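Local coordinates for protein carboxylesterase (Est-2) (PDB 5FRD) that probably hydrolyses carboxylic esters as a thermophilic archaeal esterase of the alpha/beta hydrolase family, and holds a coenzyme A molecule close to its active site, at residues F6-D10 with K77-G81; A93-K97 with F175-Y181; M139-A145 with E199-T203. All coordinates share one frame; numbering follows the deposited sequence.

In the fold
From the N terminus, interaction 1 comes first: K77-G81, at the end of helix 65-79, returns to the outermost strand 3-9 and closes a loop through the first strands of the sheet. That loop is complete before the next contact opens. Interaction 2 then joins helix 90-101 to the turn leading into helix 178-182, a span that is mostly helical. Interaction 3 starts within that span, at the end of helix 132-141, and finishes beyond it in the loop after strand 192-197, which makes interactions 2 and 3 cross. These two both touch coenzyme A, whereas interaction 1 lies on the far side of the chain's centre from interaction 3.

Interaction 1 (F6-D10 with K77-G81); sequences FIDVD and KKTVG
With chi1 at 66°, I7 tucks CG1 between its backbone N and carbonyl carbon, sending CD1 over the aliphatic run of K78. K78 stays extended as far as CE and bends at chi4 (-68°), which leaves CE rather than NZ nearest the strand. The side chains meet at a slant, I7 CD1 lying 4.1 Å from K78 CD. The other branch of the isoleucine, CG2, is 4.5 Å from CG2 of T79, while CG2 of V9 comes within 4.3 Å of K78 CE.

No direct hydrogen bond joins the segments. K78 CE rests 3.4 Å from the carbonyl O of D8, and in one of the two lysine conformers a water bridges that backbone O and the ammonium: it donates to D8 O at 2.8 Å and accepts from K78 NZ at 2.9 Å. The D8 carboxylate is used on the backbone N of G11, and T79 OG1 bonds back to S75 O in its own helix.

The contact lays the last turn of helix 65-79 against edge strand 3-9 at the surface of the alpha/beta hydrolase fold. Its chemistry implies apolar packing of methyl and methylene groups, the lysine's charge meeting the strand only through water.

Interaction 2 (A93-K97 with F175-Y181); sequences AVAQK and FDLLEDY. With COA (coenzyme A), chain C.
A93 sets its CB squarely over the ring of F175, a CH-pi contact with CB 3.5 Å from the ring centroid and only 6° off the normal. This is the tight end of the contact. F175 reaches it because its CG stands anti to the backbone N (chi1 175°), which swings the ring across to helix 90-101. One turn on, Q96 runs out extended and crosses the same ring at a slant, its amide plane nearly perpendicular to it (80°), with NE2 3.9 Å from F175 CZ. The amide is held from both ends. Y181 OH donates to Q96 OE1 at 2.7 Å, the donor tilted out of the carbonyl plane, while NE2 is given to the backbone O atoms of G92 and G115. Three bonds thus fix which way this buried amide is turned, and L177 CD1 packs 3.9 Å from OE1.

The looser, partly exposed side belongs to K97. Bent at chi2, it slides past F175 in the opposite direction and brings CE to the ring edge, 4.0 Å from CE1. Its NZ lies 4.1 Å from L177 CD2, and its ionic partner, D66, is a long, weak one.

Beyond the phenylalanine the chain turns into helix 178-182. D176 OD1 accepts from L178 N at 3.1 Å, an Asx turn, with L177 at the N-cap position; the same oxygen also bridges to R117, which binds coenzyme A. L178 then faces the adenine of coenzyme A. Helix 90-101 is flanked here by V65 of helix 65-79, which touches A93 and K97, and by F211 of helix 205-214 on Q96, while the backbone of L177 is bonded to A116 in the loop after strand 106-112.

Interaction 3 (M139-A145 with E199-T203); sequences MLSMAFA and EDKLT. With COA (coenzyme A), chain C.
The loop after strand 192-197, which carries the probable acid of a Ser-His-Asp triad, meets the end of helix 132-141 through M142 and L202. The backbones join at one point: K201 N donates to M142 O at 3.2 Å, in the carbonyl plane, with a C=O...donor angle of 150°. Around this bond L202 packs against the end of the helix and the residues that follow it. Its CG lies 3.8 Å from M142 CB, with the two side chains crossing at about a right angle, and its CD1 touches both A143 CB and M139 CG. M142 itself is bent at chi3 (75°), which carries CE over the backbone to within 3.5 Å of K201 O and close to the pantetheine arm of coenzyme A.

L202 also faces the bound ligand with its backbone, since N4P of coenzyme A donates to L202 O at 2.9 Å. Two residues earlier, D200 is where the acid of an alpha/beta hydrolase triad is expected: OD2 is hydrogen-bonded to H228 ND1, consistent with a charge relay to S89 on the probable nucleophile elbow. D200 OD1 accepts from T203 N in an almost straight bond of 2.9 Å, an Asx motif, and more weakly from L202 N. T203 OG1 adds a bond to OD2; both T203 donors come from above the carboxylate plane. Replacing D200 by an alanine would probably leave H228 ND1 without its carboxylate partner and the turn through L202 and T203 free to shift.

Farther out, in one of the two conformers of E199, its OE1 comes within 3.3 Å of A145 CB, while the backbone N of A145 is bonded to E233.

Interaction 1 (F6-D10 with K77-G81)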
loop_
_atom_site.group_PDB
_atom_site.type_symbol
_atom_site.label_atom_id
_atom_site.label_comp_id
_atom_site.label_asym_id
_atom_site.label_seq_id
_atom_site.Cartn_x
_atom_site.Cartn_y
_atom_site.Cartn_z
ATOM N N PHE A 6 1.120 12.759 15.199
ATOM C CA PHE A 6 0.092 11.930 15.817
ATOM C C PHE A 6 -1.231 12.646 15.705
ATOM O O PHE A 6 -1.288 13.851 15.913
ATOM C CB PHE A 6 0.436 11.672 17.286
ATOM C CG PHE A 6 1.691 10.863 17.470
ATOM C CD1 PHE A 6 2.929 11.478 17.515
ATOM C CD2 PHE A 6 1.618 9.480 17.536
ATOM C CE1 PHE A 6 4.094 10.710 17.650
ATOM C CE2 PHE A 6 2.782 8.722 17.684
ATOM C CZ PHE A 6 3.995 9.348 17.728
ATOM N N ILE A 7 -2.265 11.874 15.440
ATOM C CA ILE A 7 -3.666 12.323 15.415
ATOM C C ILE A 7 -4.486 11.319 16.199
ATOM O O ILE A 7 -4.011 10.258 16.618
ATOM C CB ILE A 7 -4.208 12.449 13.969
ATOM C CG1 ILE A 7 -4.294 11.099 13.276
ATOM C CG2 ILE A 7 -3.373 13.449 13.195
ATOM C CD1 ILE A 7 -4.979 11.147 11.940
ATOM N N ASP A 8 -5.757 11.670 16.423
ATOM C CA ASP A 8 -6.692 10.782 17.108
ATOM C C ASP A 8 -7.843 10.463 16.182
ATOM O O ASP A 8 -8.426 11.371 15.591
ATOM C CB ASP A 8 -7.237 11.455 18.367
ATOM C CG ASP A 8 -8.181 10.536 19.131
ATOM O OD1 ASP A 8 -7.682 9.643 19.841
ATOM O OD2 ASP A 8 -9.418 10.690 18.975
ATOM N N VAL A 9 -8.147 9.179 16.041
ATOM C CA VAL A 9 -9.319 8.725 15.323
ATOM C C VAL A 9 -10.208 7.924 16.287
ATOM O O VAL A 9 -9.913 6.781 16.592
ATOM C CB VAL A 9 -8.963 7.874 14.081
ATOM C CG1 VAL A 9 -10.213 7.358 13.386
ATOM C CG2 VAL A 9 -8.107 8.703 13.124
ATOM N N ASP A 10 -11.310 8.563 16.733
ATOM C CA ASP A 10 -12.255 7.938 17.684
ATOM C C ASP A 10 -11.578 7.326 18.904
ATOM O O ASP A 10 -11.928 6.235 19.344
ATOM C CB ASP A 10 -13.061 6.845 16.977
ATOM C CG ASP A 10 -13.806 7.357 15.774
ATOM O OD1 ASP A 10 -14.046 8.579 15.687
ATOM O OD2 ASP A 10 -14.146 6.520 14.911
ATOM N N LYS A 77 -8.492 12.692 5.889
ATOM C CA LYS A 77 -9.294 13.899 6.094
ATOM C C LYS A 77 -8.634 14.866 7.081
ATOM O O LYS A 77 -8.642 16.078 6.858
ATOM C CB LYS A 77 -10.689 13.528 6.592
ATOM C CG LYS A 77 -11.586 12.916 5.545
ATOM C CD LYS A 77 -12.847 12.345 6.193
ATOM C CE LYS A 77 -13.745 11.665 5.181
ATOM N NZ LYS A 77 -14.943 11.061 5.829
ATOM N N LYS A 78 -8.028 14.333 8.148
ATOM C CA LYS A 78 -7.426 15.152 9.224
ATOM C C LYS A 78 -6.051 15.710 8.896
ATOM O O LYS A 78 -5.545 16.569 9.616
ATOM C CB LYS A 78 -7.333 14.339 10.522
ATOM C CG LYS A 78 -8.688 14.088 11.190
ATOM C CD LYS A 78 -8.570 13.087 12.337
ATOM C CE LYS A 78 -9.918 12.588 12.824
ATOM N NZ LYS A 78 -10.703 13.660 13.488
ATOM N N THR A 79 -5.415 15.202 7.831
ATOM C CA THR A 79 -4.073 15.632 7.495
ATOM C C THR A 79 -4.022 16.454 6.224
ATOM O O THR A 79 -3.535 17.578 6.226
ATOM C CB THR A 79 -3.107 14.416 7.401
ATOM O OG1 THR A 79 -3.649 13.445 6.511
ATOM C CG2 THR A 79 -2.857 13.809 8.751
ATOM N N VAL A 80 -4.525 15.901 5.129
ATOM C CA VAL A 80 -4.481 16.546 3.805
ATOM C C VAL A 80 -5.842 16.894 3.209
ATOM O O VAL A 80 -5.888 17.678 2.265
ATOM C CB VAL A 80 -3.645 15.715 2.800
ATOM C CG1 VAL A 80 -2.161 15.809 3.178
ATOM C CG2 VAL A 80 -4.085 14.281 2.752
ATOM N N GLY A 81 -6.930 16.358 3.743
ATOM C CA GLY A 81 -8.272 16.695 3.272
ATOM C C GLY A 81 -8.693 15.865 2.093
ATOM O O GLY A 81 -9.668 15.134 2.189
HETATM O O HOH W 1 -9.269 14.069 15.945
#

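Interaction 2 (A93-K97 with F175-Y181)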
loop_
_atom_site.group_PDB
_atom_site.type_symbol
_atom_site.label_atom_id
_atom_site.label_comp_id
_atom_site.label_asym_id
_atom_site.label_seq_id
_atom_site.Cartn_x
_atom_site.Cartn_y
_atom_site.Cartn_z
ATOM N N ALA A 93 -5.564 -2.689 -1.209
ATOM C CA ALA A 93 -6.940 -3.147 -0.887
ATOM C C ALA A 93 -7.635 -2.084 -0.050
ATOM O O ALA A 93 -8.800 -1.718 -0.292
ATOM C CB ALA A 93 -6.931 -4.485 -0.192
ATOM N N VAL A 94 -6.935 -1.570 0.948
ATOM C CA VAL A 94 -7.438 -0.475 1.786
ATOM C C VAL A 94 -7.746 0.731 0.913
ATOM O O VAL A 94 -8.820 1.328 1.056
ATOM C CB VAL A 94 -6.446 -0.131 2.915
ATOM C CG1 VAL A 94 -6.888 1.121 3.663
ATOM C CG2 VAL A 94 -6.299 -1.303 3.863
ATOM N N ALA A 95 -6.864 1.083 -0.027
ATOM C CA ALA A 95 -7.117 2.188 -0.935
ATOM C C ALA A 95 -8.380 2.000 -1.769
ATOM O O ALA A 95 -9.122 2.965 -1.965
ATOM C CB ALA A 95 -5.912 2.410 -1.850
ATOM N N GLN A 96 -8.601 0.797 -2.287
ATOM C CA GLN A 96 -9.786 0.536 -3.082
ATOM C C GLN A 96 -11.041 0.704 -2.220
ATOM O O GLN A 96 -11.991 1.374 -2.674
ATOM C CB GLN A 96 -9.739 -0.869 -3.666
ATOM C CG GLN A 96 -8.689 -1.036 -4.741
ATOM C CD GLN A 96 -8.498 -2.478 -5.105
ATOM O OE1 GLN A 96 -9.315 -3.053 -5.818
ATOM N NE2 GLN A 96 -7.450 -3.102 -4.584
ATOM N N LYS A 97 -11.061 0.148 -1.008
ATOM C CA LYS A 97 -12.205 0.304 -0.116
ATOM C C LYS A 97 -12.394 1.754 0.304
ATOM O O LYS A 97 -13.547 2.235 0.425
ATOM C CB LYS A 97 -12.138 -0.631 1.074
ATOM C CG LYS A 97 -12.228 -2.101 0.721
ATOM C CD LYS A 97 -13.588 -2.550 0.202
ATOM C CE LYS A 97 -13.847 -4.014 0.517
ATOM N NZ LYS A 97 -15.308 -4.285 0.505
ATOM N N PHE A 175 -10.180 -10.663 1.099
ATOM C CA PHE A 175 -10.492 -9.520 0.283
ATOM C C PHE A 175 -10.776 -9.946 -1.161
ATOM O O PHE A 175 -9.958 -10.601 -1.803
ATOM C CB PHE A 175 -9.305 -8.531 0.321
ATOM C CG PHE A 175 -9.470 -7.361 -0.597
ATOM C CD1 PHE A 175 -10.311 -6.308 -0.263
ATOM C CD2 PHE A 175 -8.781 -7.319 -1.801
ATOM C CE1 PHE A 175 -10.463 -5.252 -1.115
ATOM C CE2 PHE A 175 -8.931 -6.250 -2.652
ATOM C CZ PHE A 175 -9.764 -5.222 -2.306
ATOM N N ASP A 176 -11.936 -9.543 -1.675
ATOM C CA ASP A 176 -12.364 -9.961 -3.011
ATOM C C ASP A 176 -13.361 -8.974 -3.606
ATOM O O ASP A 176 -14.541 -8.957 -3.217
ATOM C CB ASP A 176 -12.983 -11.367 -2.945
ATOM C CG ASP A 176 -13.410 -11.883 -4.305
ATOM O OD1 ASP A 176 -12.886 -11.411 -5.340
ATOM O OD2 ASP A 176 -14.301 -12.751 -4.344
ATOM N N LEU A 177 -12.881 -8.183 -4.565
ATOM C CA LEU A 177 -13.703 -7.308 -5.370
ATOM C C LEU A 177 -13.699 -7.747 -6.845
ATOM O O LEU A 177 -14.172 -6.999 -7.697
ATOM C CB LEU A 177 -13.175 -5.885 -5.273
ATOM C CG LEU A 177 -13.253 -5.185 -3.925
ATOM C CD1 LEU A 177 -12.640 -3.801 -3.994
ATOM C CD2 LEU A 177 -14.691 -5.082 -3.424
ATOM N N LEU A 178 -13.193 -8.930 -7.150
ATOM C CA LEU A 178 -12.861 -9.278 -8.542
ATOM C C LEU A 178 -14.115 -9.240 -9.452
ATOM O O LEU A 178 -14.096 -8.607 -10.502
ATOM C CB LEU A 178 -12.178 -10.644 -8.576
ATOM C CG LEU A 178 -11.540 -11.108 -9.875
ATOM C CD1 LEU A 178 -10.312 -10.275 -10.171
ATOM C CD2 LEU A 178 -11.166 -12.590 -9.779
ATOM N N GLU A 179 -15.169 -9.907 -9.036
ATOM C CA GLU A 179 -16.375 -9.990 -9.864
ATOM C C GLU A 179 -17.045 -8.638 -10.010
ATOM O O GLU A 179 -17.593 -8.347 -11.056
ATOM C CB GLU A 179 -17.337 -11.076 -9.345
ATOM C CG GLU A 179 -16.811 -12.487 -9.589
ATOM C CD GLU A 179 -16.625 -12.813 -11.066
ATOM O OE1 GLU A 179 -17.492 -12.423 -11.884
ATOM O OE2 GLU A 179 -15.600 -13.446 -11.409
ATOM N N ASP A 180 -16.979 -7.809 -8.968
ATOM C CA ASP A 180 -17.539 -6.466 -9.031
ATOM C C ASP A 180 -16.839 -5.600 -10.076
ATOM O O ASP A 180 -17.471 -4.796 -10.742
ATOM C CB ASP A 180 -17.489 -5.801 -7.658
ATOM C CG ASP A 180 -18.428 -6.446 -6.635
ATOM O OD1 ASP A 180 -19.332 -7.221 -6.998
ATOM O OD2 ASP A 180 -18.265 -6.154 -5.436
ATOM N N TYR A 181 -15.524 -5.755 -10.244
ATOM C CA TYR A 181 -14.862 -5.140 -11.367
ATOM C C TYR A 181 -15.317 -5.786 -12.686
ATOM O O TYR A 181 -15.597 -5.073 -13.628
ATOM C CB TYR A 181 -13.332 -5.272 -11.281
ATOM C CG TYR A 181 -12.617 -4.295 -10.377
ATOM C CD1 TYR A 181 -12.263 -3.032 -10.822
ATOM C CD2 TYR A 181 -12.231 -4.679 -9.101
ATOM C CE1 TYR A 181 -11.565 -2.147 -9.994
ATOM C CE2 TYR A 181 -11.542 -3.805 -8.264
ATOM C CZ TYR A 181 -11.203 -2.566 -8.718
ATOM O OH TYR A 181 -10.524 -1.710 -7.867
HETATM N N1A COA C . -6.537 -10.179 -10.478
HETATM C C2A COA C . -6.879 -10.872 -11.574
HETATM N N3A COA C . -7.191 -12.173 -11.515
HETATM C C4A COA C . -7.194 -12.832 -10.336
HETATM C C5A COA C . -6.840 -12.154 -9.105
HETATM C C6A COA C . -6.516 -10.744 -9.233
HETATM N N6A COA C . -6.168 -10.042 -8.134
HETATM N N7A COA C . -6.893 -13.029 -8.089
HETATM C C8A COA C . -7.293 -14.190 -8.639
HETATM N N9A COA C . -7.460 -14.059 -9.971
HETATM C C1B COA C . -7.853 -15.148 -10.885
HETATM C C2B COA C . -6.692 -16.093 -11.003
HETATM O O2B COA C . -5.785 -15.629 -12.001
HETATM C C3B COA C . -7.398 -17.405 -11.302
HETATM O O3B COA C . -7.684 -17.467 -12.698
HETATM P P3B COA C . -7.456 -18.809 -13.571
HETATM O O7A COA C . -8.437 -19.764 -12.924
HETATM O O8A COA C . -5.988 -19.130 -13.370
HETATM O O9A COA C . -7.794 -18.372 -14.980
HETATM C C4B COA C . -8.691 -17.304 -10.517
HETATM O O4B COA C . -8.916 -15.893 -10.325
HETATM C C5B COA C . -8.671 -18.012 -9.172
HETATM O O5B COA C . -7.591 -17.492 -8.381
HETATM P P1A COA C . -7.704 -17.379 -6.784
HETATM O O1A COA C . -9.000 -16.808 -6.381
HETATM O O2A COA C . -6.444 -16.623 -6.360
HETATM O O3A COA C . -7.689 -18.865 -6.172
HETATM P P2A COA C . -6.681 -20.087 -6.453
HETATM O O4A COA C . -7.165 -21.103 -5.457
HETATM O O5A COA C . -6.584 -20.350 -7.925
HETATM O O6A COA C . -5.192 -19.593 -6.057
HETATM C CBP COA C . -3.371 -18.889 -4.718
HETATM C CCP COA C . -4.844 -19.274 -4.715
HETATM C CDP COA C . -2.987 -18.472 -3.300
HETATM C CEP COA C . -2.547 -20.119 -5.149
HETATM C CAP COA C . -3.162 -17.708 -5.701
HETATM O OAP COA C . -4.062 -16.619 -5.373
HETATM C C9P COA C . -1.734 -17.208 -5.708
HETATM O O9P COA C . -0.846 -17.896 -6.166
HETATM N N8P COA C . -1.523 -15.972 -5.219
HETATM C C7P COA C . -0.237 -15.273 -5.300
HETATM C C6P COA C . 0.668 -15.490 -4.092
HETATM C C5P COA C . 0.274 -14.837 -2.781
HETATM O O5P COA C . 0.254 -15.496 -1.734
HETATM N N4P COA C . 0.022 -13.526 -2.804
HETATM C C3P COA C . -0.248 -12.761 -1.609
HETATM C C2P COA C . -1.229 -11.656 -1.925
HETATM S S1P COA C . -1.428 -10.623 -0.457
#

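Interaction 3 (M139-A145 with E199-T203)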
loop_
_atom_site.group_PDB
_atom_site.type_symbol
_atom_site.label_atom_id
_atom_site.label_comp_id
_atom_site.label_asym_id
_atom_site.label_seq_id
_atom_site.Cartn_x
_atom_site.Cartn_y
_atom_site.Cartn_z
ATOM N N MET A 139 7.585 -16.134 1.457
ATOM C CA MET A 139 6.958 -14.861 1.077
ATOM C C MET A 139 7.989 -13.876 0.538
ATOM O O MET A 139 7.803 -13.223 -0.493
ATOM C CB MET A 139 6.219 -14.274 2.252
ATOM C CG MET A 139 5.467 -13.008 1.889
ATOM S SD MET A 139 4.493 -12.471 3.280
ATOM C CE MET A 139 3.918 -10.885 2.632
ATOM N N LEU A 140 9.121 -13.731 1.214
ATOM C CA LEU A 140 10.106 -12.749 0.781
ATOM C C LEU A 140 10.860 -13.129 -0.485
ATOM O O LEU A 140 11.269 -12.243 -1.261
ATOM C CB LEU A 140 11.055 -12.403 1.924
ATOM C CG LEU A 140 10.323 -11.642 3.050
ATOM C CD1 LEU A 140 11.337 -11.164 4.071
ATOM C CD2 LEU A 140 9.513 -10.441 2.597
ATOM N N SER A 141 10.970 -14.444 -0.761
ATOM C CA SER A 141 11.513 -14.892 -2.034
ATOM C C SER A 141 10.653 -14.442 -3.226
ATOM O O SER A 141 11.144 -14.339 -4.346
ATOM C CB SER A 141 11.676 -16.433 -2.081
ATOM O OG SER A 141 10.443 -17.116 -2.221
ATOM N N MET A 142 9.373 -14.189 -2.964
ATOM C CA MET A 142 8.405 -13.752 -3.959
ATOM C C MET A 142 8.218 -12.229 -3.983
ATOM O O MET A 142 7.448 -11.718 -4.801
ATOM C CB MET A 142 7.067 -14.417 -3.647
ATOM C CG MET A 142 7.120 -15.945 -3.771
ATOM S SD MET A 142 5.687 -16.817 -3.135
ATOM C CE MET A 142 4.528 -16.457 -4.427
ATOM N N ALA A 143 8.945 -11.539 -3.096
ATOM C CA ALA A 143 8.796 -10.085 -2.881
ATOM C C ALA A 143 10.000 -9.238 -3.219
ATOM O O ALA A 143 9.860 -8.014 -3.364
ATOM C CB ALA A 143 8.401 -9.798 -1.455
ATOM N N PHE A 144 11.185 -9.843 -3.338
ATOM C CA PHE A 144 12.431 -9.136 -3.634
ATOM C C PHE A 144 13.086 -9.784 -4.828
ATOM O O PHE A 144 13.101 -11.022 -4.923
ATOM C CB PHE A 144 13.368 -9.219 -2.440
ATOM C CG PHE A 144 13.035 -8.277 -1.329
ATOM C CD1 PHE A 144 13.445 -6.963 -1.380
ATOM C CD2 PHE A 144 12.290 -8.691 -0.235
ATOM C CE1 PHE A 144 13.150 -6.078 -0.357
ATOM C CE2 PHE A 144 12.025 -7.817 0.794
ATOM C CZ PHE A 144 12.454 -6.515 0.736
ATOM N N ALA A 145 13.673 -8.957 -5.677
ATOM C CA ALA A 145 14.434 -9.457 -6.831
ATOM C C ALA A 145 15.807 -9.926 -6.410
ATOM O O ALA A 145 16.412 -10.751 -7.101
ATOM C CB ALA A 145 14.542 -8.372 -7.863
ATOM N N GLU A 199 9.314 -8.458 -11.570
ATOM C CA GLU A 199 9.555 -9.778 -10.987
ATOM C C GLU A 199 8.576 -10.153 -9.868
ATOM O O GLU A 199 8.709 -11.191 -9.261
ATOM C CB GLU A 199 10.995 -9.844 -10.462
ATOM C CG GLU A 199 12.005 -9.515 -11.553
ATOM C CD GLU A 199 13.455 -9.703 -11.150
ATOM O OE1 GLU A 199 13.740 -10.538 -10.262
ATOM O OE2 GLU A 199 14.308 -9.015 -11.756
ATOM N N ASP A 200 7.570 -9.314 -9.596
ATOM C CA ASP A 200 6.672 -9.545 -8.455
ATOM C C ASP A 200 5.908 -10.869 -8.603
ATOM O O ASP A 200 5.178 -11.058 -9.591
ATOM C CB ASP A 200 5.676 -8.356 -8.375
ATOM C CG ASP A 200 4.837 -8.334 -7.104
ATOM O OD1 ASP A 200 4.648 -9.360 -6.439
ATOM O OD2 ASP A 200 4.329 -7.226 -6.787
ATOM N N LYS A 201 6.035 -11.763 -7.618
ATOM C CA LYS A 201 5.321 -13.041 -7.626
ATOM C C LYS A 201 4.181 -13.107 -6.620
ATOM O O LYS A 201 3.372 -14.034 -6.648
ATOM C CB LYS A 201 6.306 -14.196 -7.417
ATOM C CG LYS A 201 7.292 -14.312 -8.570
ATOM C CD LYS A 201 7.984 -15.642 -8.666
ATOM C CE LYS A 201 7.329 -16.655 -9.592
ATOM N NZ LYS A 201 7.643 -18.047 -9.169
ATOM N N LEU A 202 4.093 -12.133 -5.715
ATOM C CA LEU A 202 2.986 -12.089 -4.778
ATOM C C LEU A 202 1.744 -11.491 -5.429
ATOM O O LEU A 202 0.629 -11.936 -5.183
ATOM C CB LEU A 202 3.356 -11.308 -3.514
ATOM C CG LEU A 202 4.386 -11.975 -2.601
ATOM C CD1 LEU A 202 4.820 -11.030 -1.501
ATOM C CD2 LEU A 202 3.777 -13.264 -2.023
ATOM N N THR A 203 1.950 -10.418 -6.191
ATOM C CA THR A 203 0.871 -9.735 -6.913
ATOM C C THR A 203 1.434 -9.516 -8.315
ATOM O O THR A 203 2.048 -8.524 -8.615
ATOM C CB THR A 203 0.479 -8.398 -6.238
ATOM O OG1 THR A 203 1.624 -7.580 -6.039
ATOM C CG2 THR A 203 -0.168 -8.629 -4.898
HETATM N N1A COA C . -6.537 -10.179 -10.478
HETATM C C2A COA C . -6.879 -10.872 -11.574
HETATM N N3A COA C . -7.191 -12.173 -11.515
HETATM C C4A COA C . -7.194 -12.832 -10.336
HETATM C C5A COA C . -6.840 -12.154 -9.105
HETATM C C6A COA C . -6.516 -10.744 -9.233
HETATM N N6A COA C . -6.168 -10.042 -8.134
HETATM N N7A COA C . -6.893 -13.029 -8.089
HETATM C C8A COA C . -7.293 -14.190 -8.639
HETATM N N9A COA C . -7.460 -14.059 -9.971
HETATM C C1B COA C . -7.853 -15.148 -10.885
HETATM C C2B COA C . -6.692 -16.093 -11.003
HETATM O O2B COA C . -5.785 -15.629 -12.001
HETATM C C3B COA C . -7.398 -17.405 -11.302
HETATM O O3B COA C . -7.684 -17.467 -12.698
HETATM P P3B COA C . -7.456 -18.809 -13.571
HETATM O O7A COA C . -8.437 -19.764 -12.924
HETATM O O8A COA C . -5.988 -19.130 -13.370
HETATM O O9A COA C . -7.794 -18.372 -14.980
HETATM C C4B COA C . -8.691 -17.304 -10.517
HETATM O O4B COA C . -8.916 -15.893 -10.325
HETATM C C5B COA C . -8.671 -18.012 -9.172
HETATM O O5B COA C . -7.591 -17.492 -8.381
HETATM P P1A COA C . -7.704 -17.379 -6.784
HETATM O O1A COA C . -9.000 -16.808 -6.381
HETATM O O2A COA C . -6.444 -16.623 -6.360
HETATM O O3A COA C . -7.689 -18.865 -6.172
HETATM P P2A COA C . -6.681 -20.087 -6.453
HETATM O O4A COA C . -7.165 -21.103 -5.457
HETATM O O5A COA C . -6.584 -20.350 -7.925
HETATM O O6A COA C . -5.192 -19.593 -6.057
HETATM C CBP COA C . -3.371 -18.889 -4.718
HETATM C CCP COA C . -4.844 -19.274 -4.715
HETATM C CDP COA C . -2.987 -18.472 -3.300
HETATM C CEP COA C . -2.547 -20.119 -5.149
HETATM C CAP COA C . -3.162 -17.708 -5.701
HETATM O OAP COA C . -4.062 -16.619 -5.373
HETATM C C9P COA C . -1.734 -17.208 -5.708
HETATM O O9P COA C . -0.846 -17.896 -6.166
HETATM N N8P COA C . -1.523 -15.972 -5.219
HETATM C C7P COA C . -0.237 -15.273 -5.300
HETATM C C6P COA C . 0.668 -15.490 -4.092
HETATM C C5P COA C . 0.274 -14.837 -2.781
HETATM O O5P COA C . 0.254 -15.496 -1.734
HETATM N N4P COA C . 0.022 -13.526 -2.804
HETATM C C3P COA C . -0.248 -12.761 -1.609
HETATM C C2P COA C . -1.229 -11.656 -1.925
HETATM S S1P COA C . -1.428 -10.623 -0.457
#